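Side-chain contact in ribulose bisphosphate carboxylase small chain (Galdieria sulphuraria, PDB 4F0H), which forms the small subunit of the hexadecameric Rubisco of a red alga, the enzyme that fixes carbon dioxide on ribulose bisphosphate: residues B[35-40]-B[69-74]. Residues are numbered along the deposited sequence; the frame is centred on the assembly and turned at random.
Sequences IEYTND and NACRKA
I35 and Y37 on strand 32-38 meet C71 on helix 61-74, and the backbones come closest at I35 and C71, whose CA atoms are 8.1 Å apart, a spacing that leaves the gap to side chains. Within 69-74, C71 alone reaches the strand segment; I35 also touches E67 and I68 of the same helix. The SG of C71 stands anti to the backbone N (chi1 -170°), which carries the sulfur off the helix to the strand, where two residues receive it. From I35 the touching branch is CG2, the methyl anti to the backbone N; it lies 4.1 Å from C71 CB and equally near the sulfur. Y37 meets the same sulfur with one ring carbon, CD1, at 4.1 Å from C71 SG. The ring centroid is 4.9 Å from SG and the sulfur sits 45° off the ring normal, so this sulfur-aromatic contact is oblique. F78 packs edge-to-face with the same tyrosine ring, while I80 of strand 79-86 also touches both I35 and C71. The CB of E36, between the two contacting residues, leaves its backbone away from the helix segment, as alternation along a strand predicts. On the helix, N69 OD1 takes R72 NH1 at 2.9 Å and K73 NZ at 3.1 Å, the two donors coming from opposite faces of the amide plane; R72 NH1 also forms a salt bridge with D16. The 109 Å² buried between the segments rests on van der Waals and sulfur-aromatic contacts, with no hydrogen bond between them, which is consistent with the end of helix 61-74 resting on strand 32-38 through apolar and sulfur contacts.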
loop_
_atom_site.group_PDB
_atom_site.type_symbol
_atom_site.label_atom_id
_atom_site.label_comp_id
_atom_site.label_asym_id
_atom_site.label_seq_id
_atom_site.Cartn_x
_atom_site.Cartn_y
_atom_site.Cartn_z
ATOM N N ILE B 35 -10.326 45.269 -22.253
ATOM C CA ILE B 35 -11.370 45.792 -21.399
ATOM C C ILE B 35 -12.303 44.583 -21.137
ATOM O O ILE B 35 -12.781 43.933 -22.088
ATOM C CB ILE B 35 -12.165 46.889 -22.124
ATOM C CG1 ILE B 35 -11.369 48.168 -22.223
ATOM C CG2 ILE B 35 -13.496 47.235 -21.347
ATOM C CD1 ILE B 35 -11.913 49.098 -23.321
ATOM N N GLU B 36 -12.571 44.259 -19.865
ATOM C CA GLU B 36 -13.334 43.034 -19.544
ATOM C C GLU B 36 -14.359 43.385 -18.452
ATOM O O GLU B 36 -14.106 44.275 -17.597
ATOM C CB GLU B 36 -12.410 41.971 -19.028
ATOM C CG GLU B 36 -11.174 41.746 -19.940
ATOM C CD GLU B 36 -10.295 40.514 -19.523
ATOM O OE1 GLU B 36 -9.443 40.083 -20.314
ATOM O OE2 GLU B 36 -10.451 39.951 -18.443
ATOM N N TYR B 37 -15.473 42.689 -18.455
ATOM C CA TYR B 37 -16.539 43.050 -17.548
ATOM C C TYR B 37 -17.217 41.830 -16.922
ATOM O O TYR B 37 -17.225 40.768 -17.480
ATOM C CB TYR B 37 -17.566 43.953 -18.251
ATOM C CG TYR B 37 -18.296 43.293 -19.385
ATOM C CD1 TYR B 37 -17.802 43.298 -20.637
ATOM C CD2 TYR B 37 -19.531 42.690 -19.158
ATOM C CE1 TYR B 37 -18.432 42.631 -21.652
ATOM C CE2 TYR B 37 -20.220 42.090 -20.149
ATOM C CZ TYR B 37 -19.667 42.101 -21.418
ATOM O OH TYR B 37 -20.343 41.522 -22.431
ATOM N N THR B 38 -17.785 41.970 -15.739
ATOM C CA THR B 38 -18.410 40.777 -15.181
ATOM C C THR B 38 -19.411 41.183 -14.142
ATOM O O THR B 38 -19.267 42.247 -13.538
ATOM C CB THR B 38 -17.387 39.851 -14.499
ATOM O OG1 THR B 38 -18.030 38.587 -14.328
ATOM C CG2 THR B 38 -17.034 40.352 -13.094
ATOM N N ASN B 39 -20.409 40.338 -13.887
ATOM C CA ASN B 39 -21.276 40.531 -12.721
ATOM C C ASN B 39 -21.304 39.240 -11.830
ATOM O O ASN B 39 -22.193 39.061 -11.046
ATOM C CB ASN B 39 -22.728 41.042 -13.079
ATOM C CG ASN B 39 -23.545 40.055 -13.946
ATOM O OD1 ASN B 39 -23.202 38.904 -14.097
ATOM N ND2 ASN B 39 -24.613 40.577 -14.612
ATOM N N ASP B 40 -20.317 38.348 -11.971
ATOM C CA ASP B 40 -20.052 37.365 -10.897
ATOM C C ASP B 40 -18.688 37.768 -10.318
ATOM O O ASP B 40 -17.642 37.477 -10.914
ATOM C CB ASP B 40 -20.044 35.956 -11.453
ATOM C CG ASP B 40 -19.504 34.938 -10.464
ATOM O OD1 ASP B 40 -19.284 35.280 -9.298
ATOM O OD2 ASP B 40 -19.328 33.777 -10.842
ATOM N N ASN B 69 -15.567 53.965 -22.112
ATOM C CA ASN B 69 -16.797 54.700 -21.925
ATOM C C ASN B 69 -17.980 54.078 -22.626
ATOM O O ASN B 69 -19.095 54.034 -22.077
ATOM C CB ASN B 69 -16.557 56.192 -22.234
ATOM C CG ASN B 69 -15.950 56.895 -21.021
ATOM O OD1 ASN B 69 -16.469 56.748 -19.954
ATOM N ND2 ASN B 69 -14.809 57.544 -21.166
ATOM N N ALA B 70 -17.726 53.548 -23.817
ATOM C CA ALA B 70 -18.704 52.714 -24.480
ATOM C C ALA B 70 -19.067 51.487 -23.579
ATOM O O ALA B 70 -20.260 51.138 -23.400
ATOM C CB ALA B 70 -18.142 52.264 -25.850
ATOM N N CYS B 71 -18.053 50.849 -22.971
ATOM C CA CYS B 71 -18.387 49.697 -22.092
ATOM C C CYS B 71 -19.238 50.148 -20.870
ATOM O O CYS B 71 -20.257 49.507 -20.538
ATOM C CB CYS B 71 -17.160 48.950 -21.655
ATOM S SG CYS B 71 -17.576 47.396 -20.832
ATOM N N ARG B 72 -18.829 51.234 -20.221
ATOM C CA ARG B 72 -19.582 51.777 -19.077
ATOM C C ARG B 72 -21.033 52.057 -19.429
ATOM O O ARG B 72 -21.923 51.791 -18.613
ATOM C CB ARG B 72 -18.956 53.076 -18.607
ATOM C CG ARG B 72 -17.732 52.855 -17.754
ATOM C CD ARG B 72 -16.871 54.059 -17.860
ATOM N NE ARG B 72 -16.031 54.255 -16.689
ATOM C CZ ARG B 72 -15.120 55.232 -16.588
ATOM N NH1 ARG B 72 -14.982 56.133 -17.554
ATOM N NH2 ARG B 72 -14.355 55.338 -15.495
ATOM N N LYS B 73 -21.304 52.555 -20.642
ATOM C CA LYS B 73 -22.690 52.860 -20.948
ATOM C C LYS B 73 -23.477 51.583 -21.151
ATOM O O LYS B 73 -24.596 51.453 -20.640
ATOM C CB LYS B 73 -22.885 53.837 -22.120
ATOM C CG LYS B 73 -21.885 54.963 -22.161
ATOM C CD LYS B 73 -21.675 55.706 -20.786
ATOM C CE LYS B 73 -20.412 56.602 -20.832
ATOM N NZ LYS B 73 -19.558 56.602 -19.597
ATOM N N ALA B 74 -22.908 50.630 -21.877
ATOM C CA ALA B 74 -23.636 49.438 -22.185
ATOM C C ALA B 74 -23.748 48.558 -20.963
ATOM O O ALA B 74 -24.675 47.777 -20.913
ATOM C CB ALA B 74 -22.954 48.673 -23.266
#